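Local coordinates for protein O-methyltransferase, SAM-dependent (Legionella pneumophila subsp. pneumophila, PDB 3R3H) that probably transfers a methyl group from S-adenosylmethionine to an oxygen of an acceptor substrate, at residues 170-175 with 207-212; 28-33 with 99-104; 151-156 with 198-203. One frame throughout, in Å; residues are numbered along the deposited sequence.

Contact 1: residues 170-175 with 207-212; sequences NIFWDG and LLAIAD
Asp212 faces residues 170-174 with both its backbone carbonyl and its carboxylate. Its O accepts the backbone N of Phe172 at 2.8 Å, while OD1 accepts ND2 of Asn170 at 3.0 Å in a nearly straight bond (172° at the hydrogen). The contact lies at the C-terminal ends of strands 164-169 and 203-208 in the Rossmann-like methyltransferase fold; these two strands are parallel to each other, with antiparallel strand 214-219 between them. The Asn170 amide lies almost edge-on to OD1, which it reaches on the anti side, and the amide and carboxylate planes stand 81° apart. The other end of the amide, OD1, is hydrogen-bonded to Lys146, so both ends of the Asn170 side chain are tied down. A chi1 of -156° turns the Asp212 carboxylate toward the loop, and OD2 takes a weak bond from the backbone N of Asp174. Trp173 comes close as well, its six-membered ring lying obliquely to OD1 of Asp212 while the indole rests against Gln186 and Thr187 of helix 185-198.

Away from this polar end the contact becomes apolar. Leu207 points toward the loop and divides its two methyls between neighbouring residues: CD1 packs on CG2 of Ile171 at 3.6 Å, and CD2 lies 3.6 Å from CE1 of Phe172. Phe215 of strand 214-219 touches both Ile171 and Leu207, whereas the second subunit adds Leu6 against Phe172 and Ser20 against Leu207. On another side of the phenyl ring, CE2 of Phe172 meets Ala209 CA at 4.1 Å, with the alanine carbon at the ring edge and near its plane.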
ATOM      1  N   ASN A 170     -13.054  -2.992   3.909  1.00 37.47           N
ATOM      2  CA  ASN A 170     -14.372  -3.023   3.264  1.00 37.40           C
ATOM      3  C   ASN A 170     -14.908  -1.638   2.890  1.00 37.13           C
ATOM      4  O   ASN A 170     -16.062  -1.313   3.187  1.00 36.35           O
ATOM      5  CB  ASN A 170     -15.406  -3.718   4.161  1.00 36.51           C
ATOM      6  CG  ASN A 170     -14.920  -5.035   4.707  1.00 37.54           C
ATOM      7  OD1 ASN A 170     -14.512  -5.115   5.859  1.00 40.68           O
ATOM      8  ND2 ASN A 170     -14.956  -6.081   3.883  1.00 37.25           N
ATOM      9  N   ILE A 171     -14.081  -0.824   2.239  1.00 36.50           N
ATOM     10  CA  ILE A 171     -14.501   0.515   1.836  1.00 36.44           C
ATOM     11  C   ILE A 171     -15.602   0.388   0.767  1.00 38.31           C
ATOM     12  O   ILE A 171     -16.583   1.144   0.750  1.00 37.18           O
ATOM     13  CB  ILE A 171     -13.290   1.335   1.339  1.00 33.63           C
ATOM     14  CG1 ILE A 171     -12.287   1.496   2.489  1.00 31.51           C
ATOM     15  CG2 ILE A 171     -13.732   2.698   0.878  1.00 34.34           C
ATOM     16  CD1 ILE A 171     -12.903   1.991   3.773  1.00 27.49           C
ATOM     17  N   PHE A 172     -15.433  -0.577  -0.122  1.00 39.58           N
ATOM     18  CA  PHE A 172     -16.440  -0.850  -1.132  1.00 42.48           C
ATOM     19  C   PHE A 172     -17.069  -2.101  -0.517  1.00 45.81           C
ATOM     20  O   PHE A 172     -16.479  -3.177  -0.566  1.00 48.02           O
ATOM     21  CB  PHE A 172     -15.791  -1.213  -2.470  1.00 42.12           C
ATOM     22  CG  PHE A 172     -14.566  -0.392  -2.814  1.00 43.44           C
ATOM     23  CD1 PHE A 172     -14.564   1.002  -2.677  1.00 43.37           C
ATOM     24  CD2 PHE A 172     -13.425  -1.016  -3.312  1.00 42.44           C
ATOM     25  CE1 PHE A 172     -13.444   1.751  -3.030  1.00 42.56           C
ATOM     26  CE2 PHE A 172     -12.307  -0.276  -3.667  1.00 43.70           C
ATOM     27  CZ  PHE A 172     -12.312   1.107  -3.528  1.00 43.52           C
ATOM     28  N   TRP A 173     -18.235  -1.973   0.098  1.00 45.99           N
ATOM     29  CA  TRP A 173     -18.873  -3.121   0.736  1.00 45.61           C
ATOM     30  C   TRP A 173     -19.328  -4.151  -0.314  1.00 47.49           C
ATOM     31  O   TRP A 173     -20.505  -4.489  -0.398  1.00 47.10           O
ATOM     32  CB  TRP A 173     -20.063  -2.616   1.562  1.00 45.29           C
ATOM     33  CG  TRP A 173     -20.674  -3.568   2.559  1.00 45.00           C
ATOM     34  CD1 TRP A 173     -21.981  -3.595   2.938  1.00 44.43           C
ATOM     35  CD2 TRP A 173     -20.002  -4.545   3.380  1.00 46.04           C
ATOM     36  NE1 TRP A 173     -22.172  -4.512   3.938  1.00 44.98           N
ATOM     37  CE2 TRP A 173     -20.976  -5.115   4.232  1.00 44.71           C
ATOM     38  CE3 TRP A 173     -18.671  -4.997   3.479  1.00 44.70           C
ATOM     39  CZ2 TRP A 173     -20.676  -6.101   5.172  1.00 44.43           C
ATOM     40  CZ3 TRP A 173     -18.370  -5.983   4.416  1.00 45.14           C
ATOM     41  CH2 TRP A 173     -19.373  -6.523   5.249  1.00 45.83           C
ATOM     42  N   ASP A 174     -18.380  -4.641  -1.106  1.00 48.77           N
ATOM     43  CA  ASP A 174     -18.640  -5.625  -2.154  1.00 50.16           C
ATOM     44  C   ASP A 174     -19.286  -4.968  -3.364  1.00 50.98           C
ATOM     45  O   ASP A 174     -19.766  -5.642  -4.279  1.00 51.06           O
ATOM     46  CB  ASP A 174     -19.532  -6.752  -1.628  1.00 50.79           C
ATOM     47  CG  ASP A 174     -19.735  -7.872  -2.646  1.00 52.67           C
ATOM     48  OD1 ASP A 174     -18.743  -8.370  -3.221  1.00 53.52           O
ATOM     49  OD2 ASP A 174     -20.896  -8.269  -2.860  1.00 54.93           O
ATOM     50  N   GLY A 175     -19.275  -3.638  -3.375  1.00 51.35           N
ATOM     51  CA  GLY A 175     -19.869  -2.906  -4.478  1.00 51.33           C
ATOM     52  C   GLY A 175     -21.287  -2.478  -4.148  1.00 51.09           C
ATOM     53  O   GLY A 175     -22.058  -2.104  -5.029  1.00 51.55           O
ATOM     54  N   LEU A 207      -6.685   5.414  -0.956  1.00 41.65           N
ATOM     55  CA  LEU A 207      -7.515   4.222  -0.955  1.00 42.03           C
ATOM     56  C   LEU A 207      -6.998   3.201  -1.965  1.00 42.87           C
ATOM     57  O   LEU A 207      -6.830   3.518  -3.141  1.00 42.63           O
ATOM     58  CB  LEU A 207      -8.959   4.620  -1.276  1.00 41.38           C
ATOM     59  CG  LEU A 207     -10.060   3.598  -1.587  1.00 40.40           C
ATOM     60  CD1 LEU A 207     -10.339   2.663  -0.421  1.00 37.23           C
ATOM     61  CD2 LEU A 207     -11.312   4.397  -1.936  1.00 41.10           C
ATOM     62  N   LEU A 208      -6.743   1.979  -1.498  1.00 43.19           N
ATOM     63  CA  LEU A 208      -6.258   0.902  -2.360  1.00 43.19           C
ATOM     64  C   LEU A 208      -7.382  -0.045  -2.763  1.00 42.80           C
ATOM     65  O   LEU A 208      -8.174  -0.477  -1.927  1.00 43.70           O
ATOM     66  CB  LEU A 208      -5.166   0.081  -1.660  1.00 43.57           C
ATOM     67  CG  LEU A 208      -3.798   0.651  -1.282  1.00 43.34           C
ATOM     68  CD1 LEU A 208      -3.101   1.156  -2.533  1.00 42.64           C
ATOM     69  CD2 LEU A 208      -3.960   1.750  -0.245  1.00 43.60           C
ATOM     70  N   ALA A 209      -7.439  -0.373  -4.046  1.00 43.44           N
ATOM     71  CA  ALA A 209      -8.452  -1.288  -4.543  1.00 45.29           C
ATOM     72  C   ALA A 209      -7.847  -2.696  -4.500  1.00 47.01           C
ATOM     73  O   ALA A 209      -7.717  -3.374  -5.531  1.00 47.14           O
ATOM     74  CB  ALA A 209      -8.846  -0.909  -5.978  1.00 46.52           C
ATOM     75  N   ILE A 210      -7.487  -3.135  -3.297  1.00 47.33           N
ATOM     76  CA  ILE A 210      -6.869  -4.443  -3.123  1.00 47.56           C
ATOM     77  C   ILE A 210      -7.753  -5.469  -2.423  1.00 48.70           C
ATOM     78  O   ILE A 210      -7.860  -6.624  -2.864  1.00 50.27           O
ATOM     79  CB  ILE A 210      -5.544  -4.331  -2.334  1.00 46.03           C
ATOM     80  CG1 ILE A 210      -5.728  -3.376  -1.161  1.00 45.77           C
ATOM     81  CG2 ILE A 210      -4.422  -3.905  -3.250  1.00 45.06           C
ATOM     82  CD1 ILE A 210      -4.511  -3.275  -0.269  1.00 45.58           C
ATOM     83  N   ALA A 211      -8.363  -5.060  -1.320  1.00 47.67           N
ATOM     84  CA  ALA A 211      -9.207  -5.981  -0.570  1.00 47.70           C
ATOM     85  C   ALA A 211     -10.649  -5.755  -1.009  1.00 47.54           C
ATOM     86  O   ALA A 211     -11.017  -6.026  -2.153  1.00 46.13           O
ATOM     87  CB  ALA A 211      -9.047  -5.712   0.933  1.00 48.61           C
ATOM     88  N   ASP A 212     -11.461  -5.276  -0.075  1.00 46.70           N
ATOM     89  CA  ASP A 212     -12.838  -4.926  -0.361  1.00 45.68           C
ATOM     90  C   ASP A 212     -12.676  -3.418  -0.345  1.00 44.05           C
ATOM     91  O   ASP A 212     -13.608  -2.676  -0.041  1.00 44.34           O
ATOM     92  CB  ASP A 212     -13.773  -5.340   0.775  1.00 44.90           C
ATOM     93  CG  ASP A 212     -15.199  -5.524   0.308  1.00 45.84           C
ATOM     94  OD1 ASP A 212     -16.126  -5.519   1.161  1.00 47.60           O
ATOM     95  OD2 ASP A 212     -15.387  -5.691  -0.920  1.00 44.25           O
TER

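Contact 2: residues 28-33 with 99-104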
ATOM      1  N   ALA A  28       0.292 -19.964   8.378  1.00 35.75           N
ATOM      2  CA  ALA A  28      -0.253 -20.869   7.381  1.00 37.58           C
ATOM      3  C   ALA A  28      -1.107 -21.941   8.058  1.00 39.33           C
ATOM      4  O   ALA A  28      -2.183 -22.306   7.561  1.00 41.08           O
ATOM      5  CB  ALA A  28       0.884 -21.509   6.598  1.00 35.47           C
ATOM      6  N   ALA A  29      -0.621 -22.424   9.201  1.00 40.16           N
ATOM      7  CA  ALA A  29      -1.296 -23.455   9.984  1.00 40.64           C
ATOM      8  C   ALA A  29      -2.588 -22.931  10.592  1.00 40.15           C
ATOM      9  O   ALA A  29      -3.621 -23.604  10.551  1.00 40.57           O
ATOM     10  CB  ALA A  29      -0.359 -23.951  11.084  1.00 40.91           C
ATOM     11  N   LEU A  30      -2.520 -21.732  11.170  1.00 40.31           N
ATOM     12  CA  LEU A  30      -3.703 -21.125  11.769  1.00 41.78           C
ATOM     13  C   LEU A  30      -4.730 -20.997  10.643  1.00 40.96           C
ATOM     14  O   LEU A  30      -5.894 -21.370  10.796  1.00 40.11           O
ATOM     15  CB  LEU A  30      -3.364 -19.739  12.351  1.00 40.92           C
ATOM     16  CG  LEU A  30      -4.330 -19.083  13.359  1.00 40.33           C
ATOM     17  CD1 LEU A  30      -3.645 -17.891  14.033  1.00 38.71           C
ATOM     18  CD2 LEU A  30      -5.609 -18.658  12.667  1.00 38.31           C
ATOM     19  N   ARG A  31      -4.271 -20.489   9.505  1.00 42.32           N
ATOM     20  CA  ARG A  31      -5.125 -20.304   8.349  1.00 44.99           C
ATOM     21  C   ARG A  31      -5.716 -21.638   7.890  1.00 45.51           C
ATOM     22  O   ARG A  31      -6.928 -21.827   7.919  1.00 46.03           O
ATOM     23  CB  ARG A  31      -4.324 -19.681   7.209  1.00 44.67           C
ATOM     24  CG  ARG A  31      -4.982 -18.477   6.541  1.00 46.00           C
ATOM     25  CD  ARG A  31      -4.774 -18.538   5.037  1.00 46.01           C
ATOM     26  NE  ARG A  31      -3.404 -18.907   4.699  1.00 46.73           N
ATOM     27  CZ  ARG A  31      -3.056 -19.518   3.571  1.00 47.22           C
ATOM     28  NH1 ARG A  31      -3.978 -19.831   2.664  1.00 46.56           N
ATOM     29  NH2 ARG A  31      -1.784 -19.827   3.354  1.00 47.32           N
ATOM     30  N   LYS A  32      -4.853 -22.556   7.466  1.00 46.75           N
ATOM     31  CA  LYS A  32      -5.284 -23.874   6.990  1.00 48.88           C
ATOM     32  C   LYS A  32      -6.232 -24.612   7.949  1.00 51.54           C
ATOM     33  O   LYS A  32      -7.112 -25.348   7.504  1.00 50.76           O
ATOM     34  CB  LYS A  32      -4.064 -24.740   6.697  1.00 48.74           C
ATOM     35  N   GLU A  33      -6.049 -24.421   9.257  1.00 53.92           N
ATOM     36  CA  GLU A  33      -6.895 -25.064  10.263  1.00 57.33           C
ATOM     37  C   GLU A  33      -8.225 -24.331  10.524  1.00 58.02           C
ATOM     38  O   GLU A  33      -8.982 -24.718  11.415  1.00 57.19           O
ATOM     39  CB  GLU A  33      -6.117 -25.220  11.581  1.00 59.82           C
ATOM     40  CG  GLU A  33      -5.582 -26.645  11.871  1.00 65.92           C
ATOM     41  CD  GLU A  33      -6.512 -27.510  12.758  1.00 68.92           C
ATOM     42  OE1 GLU A  33      -7.712 -27.677  12.424  1.00 70.33           O
ATOM     43  OE2 GLU A  33      -6.029 -28.038  13.793  1.00 71.96           O
ATOM     44  N   LYS A  99     -12.256 -20.468  18.120  1.00 40.67           N
ATOM     45  CA  LYS A  99     -11.275 -21.408  18.620  1.00 39.39           C
ATOM     46  C   LYS A  99     -10.198 -20.418  18.973  1.00 37.49           C
ATOM     47  O   LYS A  99     -10.032 -19.406  18.294  1.00 37.79           O
ATOM     48  CB  LYS A  99     -10.763 -22.341  17.531  1.00 40.46           C
ATOM     49  CG  LYS A  99     -11.535 -23.623  17.424  1.00 43.13           C
ATOM     50  CD  LYS A  99     -10.977 -24.485  16.323  1.00 45.31           C
ATOM     51  CE  LYS A  99     -11.914 -25.645  16.032  1.00 47.80           C
ATOM     52  NZ  LYS A  99     -11.580 -26.363  14.763  1.00 49.65           N
ATOM     53  N   HIS A 100      -9.478 -20.670  20.043  1.00 35.87           N
ATOM     54  CA  HIS A 100      -8.452 -19.728  20.408  1.00 34.97           C
ATOM     55  C   HIS A 100      -7.223 -19.865  19.558  1.00 33.86           C
ATOM     56  O   HIS A 100      -6.910 -20.940  19.061  1.00 34.39           O
ATOM     57  CB  HIS A 100      -8.163 -19.890  21.871  1.00 35.86           C
ATOM     58  CG  HIS A 100      -9.374 -19.657  22.702  1.00 38.32           C
ATOM     59  ND1 HIS A 100     -10.090 -18.482  22.634  1.00 40.82           N
ATOM     60  CD2 HIS A 100     -10.050 -20.468  23.548  1.00 40.74           C
ATOM     61  CE1 HIS A 100     -11.160 -18.579  23.403  1.00 42.13           C
ATOM     62  NE2 HIS A 100     -11.159 -19.775  23.968  1.00 41.32           N
ATOM     63  N   ALA A 101      -6.535 -18.751  19.383  1.00 33.99           N
ATOM     64  CA  ALA A 101      -5.353 -18.726  18.555  1.00 32.68           C
ATOM     65  C   ALA A 101      -4.058 -18.896  19.323  1.00 32.06           C
ATOM     66  O   ALA A 101      -3.000 -19.116  18.720  1.00 29.85           O
ATOM     67  CB  ALA A 101      -5.327 -17.415  17.769  1.00 33.41           C
ATOM     68  N   HIS A 102      -4.141 -18.815  20.650  1.00 33.24           N
ATOM     69  CA  HIS A 102      -2.944 -18.913  21.471  1.00 34.24           C
ATOM     70  C   HIS A 102      -2.029 -20.106  21.194  1.00 32.20           C
ATOM     71  O   HIS A 102      -0.811 -19.991  21.320  1.00 31.02           O
ATOM     72  CB  HIS A 102      -3.301 -18.827  22.957  1.00 38.10           C
ATOM     73  CG  HIS A 102      -4.048 -20.011  23.486  1.00 44.03           C
ATOM     74  ND1 HIS A 102      -5.422 -20.042  23.591  1.00 47.44           N
ATOM     75  CD2 HIS A 102      -3.607 -21.199  23.971  1.00 45.99           C
ATOM     76  CE1 HIS A 102      -5.798 -21.195  24.120  1.00 47.63           C
ATOM     77  NE2 HIS A 102      -4.716 -21.915  24.357  1.00 47.30           N
ATOM     78  N   PRO A 103      -2.586 -21.262  20.791  1.00 31.79           N
ATOM     79  CA  PRO A 103      -1.655 -22.368  20.528  1.00 32.39           C
ATOM     80  C   PRO A 103      -0.639 -21.961  19.447  1.00 33.42           C
ATOM     81  O   PRO A 103       0.581 -22.145  19.607  1.00 34.98           O
ATOM     82  CB  PRO A 103      -2.582 -23.496  20.059  1.00 29.30           C
ATOM     83  CG  PRO A 103      -3.815 -23.232  20.827  1.00 27.53           C
ATOM     84  CD  PRO A 103      -3.979 -21.734  20.702  1.00 30.01           C
ATOM     85  N   TYR A 104      -1.157 -21.408  18.348  1.00 33.80           N
ATOM     86  CA  TYR A 104      -0.327 -20.964  17.240  1.00 33.57           C
ATOM     87  C   TYR A 104       0.552 -19.792  17.667  1.00 33.81           C
ATOM     88  O   TYR A 104       1.728 -19.719  17.292  1.00 33.93           O
ATOM     89  CB  TYR A 104      -1.212 -20.554  16.070  1.00 34.63           C
ATOM     90  CG  TYR A 104      -2.086 -21.675  15.589  1.00 36.62           C
ATOM     91  CD1 TYR A 104      -3.355 -21.869  16.125  1.00 38.86           C
ATOM     92  CD2 TYR A 104      -1.634 -22.562  14.617  1.00 38.12           C
ATOM     93  CE1 TYR A 104      -4.154 -22.909  15.707  1.00 40.54           C
ATOM     94  CE2 TYR A 104      -2.415 -23.613  14.193  1.00 40.25           C
ATOM     95  CZ  TYR A 104      -3.679 -23.786  14.739  1.00 42.29           C
ATOM     96  OH  TYR A 104      -4.461 -24.850  14.333  1.00 46.40           O
TER
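Tyr104 lays one face of its ring over the backbone of Leu30. CA of Leu30 sits 3.8 Å from the ring centroid and 17° off the normal, a CH-pi contact in which the alpha carbon, not a methyl group, meets the aromatic face. The ring gets there with CG anti to the carbonyl carbon of Tyr104 (chi1 -59°). Leu30 then follows the phenol back toward its root: CB approaches CG of Tyr104 at 4.0 Å, and CD1 reaches beyond it to CB of Ala101 at 4.1 Å. Ala29 points toward the ring and touches CE2 of Tyr104 with its CB at 3.7 Å. At the phenol end, Glu33 crosses the tyrosine at about a right angle, bringing its CB and CG alongside the OH. The carboxylate plane of Glu33 is turned 79° from the ring. No hydrogen bond links the two segments, so the join rests on apolar and CH-pi contact. It fastens helix 25-32 to helix 102-107, the latter lying in the crossover between parallel strands 87-92 and 114-118, while Leu30 also packs on Thr71 and on Tyr73 of helix 73-80.

Contact 3: residues 151-156 with 198-203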
ATOM      1  N   ASN A 151     -17.952   5.799  14.573  1.00 47.70           N
ATOM      2  CA  ASN A 151     -17.448   5.921  15.925  1.00 46.27           C
ATOM      3  C   ASN A 151     -16.010   5.436  15.975  1.00 44.52           C
ATOM      4  O   ASN A 151     -15.155   6.059  16.621  1.00 43.72           O
ATOM      5  CB  ASN A 151     -18.319   5.088  16.845  1.00 48.49           C
ATOM      6  CG  ASN A 151     -19.736   5.588  16.880  1.00 50.59           C
ATOM      7  OD1 ASN A 151     -20.014   6.645  17.445  1.00 51.70           O
ATOM      8  ND2 ASN A 151     -20.643   4.848  16.252  1.00 52.35           N
ATOM      9  N   TYR A 152     -15.753   4.331  15.278  1.00 41.93           N
ATOM     10  CA  TYR A 152     -14.423   3.741  15.250  1.00 38.93           C
ATOM     11  C   TYR A 152     -13.413   4.686  14.606  1.00 38.36           C
ATOM     12  O   TYR A 152     -12.296   4.841  15.105  1.00 37.53           O
ATOM     13  CB  TYR A 152     -14.455   2.384  14.521  1.00 33.01           C
ATOM     14  CG  TYR A 152     -15.263   1.310  15.234  1.00 29.82           C
ATOM     15  CD1 TYR A 152     -15.372   1.299  16.633  1.00 27.05           C
ATOM     16  CD2 TYR A 152     -15.936   0.318  14.509  1.00 27.63           C
ATOM     17  CE1 TYR A 152     -16.144   0.333  17.287  1.00 25.64           C
ATOM     18  CE2 TYR A 152     -16.701  -0.652  15.150  1.00 25.59           C
ATOM     19  CZ  TYR A 152     -16.805  -0.634  16.533  1.00 26.21           C
ATOM     20  OH  TYR A 152     -17.603  -1.552  17.160  1.00 25.64           O
ATOM     21  N   TYR A 153     -13.810   5.325  13.507  1.00 40.09           N
ATOM     22  CA  TYR A 153     -12.935   6.259  12.797  1.00 40.95           C
ATOM     23  C   TYR A 153     -12.511   7.401  13.710  1.00 39.50           C
ATOM     24  O   TYR A 153     -11.332   7.726  13.823  1.00 39.33           O
ATOM     25  CB  TYR A 153     -13.652   6.827  11.568  1.00 43.83           C
ATOM     26  CG  TYR A 153     -12.847   7.847  10.792  1.00 49.14           C
ATOM     27  CD1 TYR A 153     -11.570   7.543  10.319  1.00 50.79           C
ATOM     28  CD2 TYR A 153     -13.384   9.096  10.482  1.00 50.62           C
ATOM     29  CE1 TYR A 153     -10.847   8.460   9.544  1.00 53.46           C
ATOM     30  CE2 TYR A 153     -12.678  10.020   9.709  1.00 52.56           C
ATOM     31  CZ  TYR A 153     -11.410   9.694   9.238  1.00 53.61           C
ATOM     32  OH  TYR A 153     -10.722  10.573   8.438  1.00 53.98           O
ATOM     33  N   GLU A 154     -13.495   8.006  14.360  1.00 39.42           N
ATOM     34  CA  GLU A 154     -13.248   9.115  15.271  1.00 39.25           C
ATOM     35  C   GLU A 154     -12.348   8.725  16.426  1.00 37.92           C
ATOM     36  O   GLU A 154     -11.400   9.438  16.750  1.00 37.61           O
ATOM     37  CB  GLU A 154     -14.575   9.648  15.807  1.00 40.57           C
ATOM     38  CG  GLU A 154     -15.411  10.331  14.742  1.00 43.93           C
ATOM     39  CD  GLU A 154     -14.699  11.532  14.138  1.00 45.69           C
ATOM     40  OE1 GLU A 154     -14.140  12.347  14.915  1.00 46.77           O
ATOM     41  OE2 GLU A 154     -14.705  11.664  12.893  1.00 45.50           O
ATOM     42  N   LEU A 155     -12.671   7.593  17.046  1.00 36.60           N
ATOM     43  CA  LEU A 155     -11.911   7.044  18.161  1.00 35.64           C
ATOM     44  C   LEU A 155     -10.463   6.776  17.731  1.00 34.95           C
ATOM     45  O   LEU A 155      -9.516   7.175  18.411  1.00 34.22           O
ATOM     46  CB  LEU A 155     -12.574   5.745  18.611  1.00 35.18           C
ATOM     47  CG  LEU A 155     -13.120   5.540  20.029  1.00 35.33           C
ATOM     48  CD1 LEU A 155     -13.381   6.858  20.731  1.00 36.21           C
ATOM     49  CD2 LEU A 155     -14.406   4.714  19.928  1.00 33.01           C
ATOM     50  N   ALA A 156     -10.308   6.108  16.590  1.00 34.90           N
ATOM     51  CA  ALA A 156      -8.998   5.781  16.042  1.00 36.44           C
ATOM     52  C   ALA A 156      -8.163   7.036  15.836  1.00 37.45           C
ATOM     53  O   ALA A 156      -6.933   7.008  15.969  1.00 39.13           O
ATOM     54  CB  ALA A 156      -9.156   5.038  14.713  1.00 35.16           C
ATOM     55  N   LYS A 198     -13.884  11.742   2.804  1.00 49.68           N
ATOM     56  CA  LYS A 198     -13.738  12.541   1.592  1.00 49.38           C
ATOM     57  C   LYS A 198     -13.552  14.010   1.947  1.00 48.79           C
ATOM     58  O   LYS A 198     -12.604  14.650   1.501  1.00 49.03           O
ATOM     59  CB  LYS A 198     -14.991  12.385   0.727  1.00 49.06           C
ATOM     60  CG  LYS A 198     -15.012  13.226  -0.525  1.00 49.56           C
ATOM     61  CD  LYS A 198     -16.340  13.069  -1.232  1.00 50.21           C
ATOM     62  CE  LYS A 198     -16.474  14.015  -2.405  1.00 50.70           C
ATOM     63  NZ  LYS A 198     -17.816  13.876  -3.030  1.00 51.59           N
ATOM     64  N   ASN A 199     -14.472  14.510   2.772  1.00 49.00           N
ATOM     65  CA  ASN A 199     -14.522  15.903   3.220  1.00 49.30           C
ATOM     66  C   ASN A 199     -13.702  16.198   4.463  1.00 49.18           C
ATOM     67  O   ASN A 199     -13.797  17.298   5.015  1.00 48.19           O
ATOM     68  CB  ASN A 199     -15.973  16.282   3.512  1.00 48.71           C
ATOM     69  CG  ASN A 199     -16.907  15.915   2.378  1.00 49.33           C
ATOM     70  OD1 ASN A 199     -18.085  15.597   2.598  1.00 49.10           O
ATOM     71  ND2 ASN A 199     -16.390  15.967   1.149  1.00 48.71           N
ATOM     72  N   ASP A 200     -12.919  15.222   4.914  1.00 50.28           N
ATOM     73  CA  ASP A 200     -12.104  15.408   6.109  1.00 50.45           C
ATOM     74  C   ASP A 200     -10.809  16.132   5.768  1.00 49.58           C
ATOM     75  O   ASP A 200     -10.040  15.674   4.921  1.00 51.89           O
ATOM     76  CB  ASP A 200     -11.771  14.068   6.748  1.00 49.48           C
ATOM     77  CG  ASP A 200     -11.286  14.218   8.177  1.00 50.91           C
ATOM     78  OD1 ASP A 200     -10.501  15.152   8.468  1.00 49.79           O
ATOM     79  OD2 ASP A 200     -11.694  13.394   9.019  1.00 52.75           O
ATOM     80  N   SER A 201     -10.563  17.253   6.435  1.00 48.82           N
ATOM     81  CA  SER A 201      -9.362  18.040   6.180  1.00 48.60           C
ATOM     82  C   SER A 201      -8.217  17.689   7.122  1.00 46.40           C
ATOM     83  O   SER A 201      -7.086  18.113   6.904  1.00 46.67           O
ATOM     84  CB  SER A 201      -9.682  19.538   6.298  1.00 49.49           C
ATOM     85  OG  SER A 201     -10.101  19.891   7.609  1.00 51.93           O
ATOM     86  N   ARG A 202      -8.523  16.899   8.149  1.00 45.13           N
ATOM     87  CA  ARG A 202      -7.575  16.472   9.195  1.00 43.70           C
ATOM     88  C   ARG A 202      -6.502  15.425   8.883  1.00 42.07           C
ATOM     89  O   ARG A 202      -5.574  15.239   9.670  1.00 40.81           O
ATOM     90  CB  ARG A 202      -8.356  15.924  10.381  1.00 41.69           C
ATOM     91  CG  ARG A 202      -9.331  16.879  11.008  1.00 41.16           C
ATOM     92  CD  ARG A 202     -10.089  16.178  12.116  1.00 39.14           C
ATOM     93  NE  ARG A 202     -10.935  15.115  11.580  1.00 37.02           N
ATOM     94  CZ  ARG A 202     -11.825  14.434  12.298  1.00 34.51           C
ATOM     95  NH1 ARG A 202     -11.984  14.699  13.588  1.00 33.12           N
ATOM     96  NH2 ARG A 202     -12.573  13.500  11.721  1.00 35.95           N
ATOM     97  N   VAL A 203      -6.614  14.743   7.753  1.00 42.57           N
ATOM     98  CA  VAL A 203      -5.671  13.679   7.465  1.00 42.56           C
ATOM     99  C   VAL A 203      -5.252  13.502   6.013  1.00 43.23           C
ATOM    100  O   VAL A 203      -5.927  13.976   5.109  1.00 43.82           O
ATOM    101  CB  VAL A 203      -6.280  12.332   7.942  1.00 42.70           C
ATOM    102  CG1 VAL A 203      -6.471  12.343   9.460  1.00 42.72           C
ATOM    103  CG2 VAL A 203      -7.632  12.102   7.253  1.00 40.94           C
TER
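The nearest CA atoms of the two segments, those of Glu154 and Arg202, lie 11.1 Å apart. Residues 151-156 are regular helix, part of helix 149-159, whereas 198-203 runs from the end of helix 185-198, with Asn199 the first residue to leave helical geometry, to the start of strand 203-208. Long side chains therefore bridge the gap. Arg202 spans most of it, its guanidinium bound at two edges. NH2 donates to OE2 of Glu154 at 3.0 Å, on the syn side of an almost coplanar carboxylate (planes 20° apart), and NH1 makes a weak, long bond to OE1 of Glu154. On the other edge, NE and NH2 grip Asp200 side-on, NE reaching OD1 at 3.1 Å and NH2 reaching OD2 at 2.8 Å. The result is a salt-bridge network in which one arginine stands between two acids and probably offsets the repulsion between them.

Asp200 is also fixed by the chain itself: its OD1 accepts the backbone N of Arg202 at 2.7 Å, an Asx turn in the connection that carries this Rossmann-like fold from helix 185-198 into its edge strand. Tyr153 completes the arrangement from the helix. A fully extended chi1 (178°) carries its phenol across to Asp200, where OH donates to OD2 at 3.0 Å from above the carboxylate plane, 57° out of it. NE of Arg202 also reaches OD2, so OD2 accepts from Tyr153 OH and from NE and NH2 of the arginine. Leu193 and Ile197 of helix 185-198 pack on the same tyrosine, and CG2 of Val203 lies 3.6 Å from the OH of Tyr153.

Overall arrangement
Along the chain contact 2 closes first; contacts 3 and 1 then interlock, their segments alternating in the order 151-156, 170-175, 198-203, 207-212. Contacts 1 and 3 have centres about 18 Å apart and share edge strand 203-208, which starts in contact 3 and ends in contact 1. Contact 2 lies about 26 Å from contact 1 and about 33 Å from contact 3, between centres, and on the opposite side of the chain's centre from contact 3. It joins helix 25-32 to helix 102-107, which lies in the crossover from strand 87-92 to outer strand 114-118, while contacts 1 and 3 fix the two ends of strand 203-208 beside the second subunit.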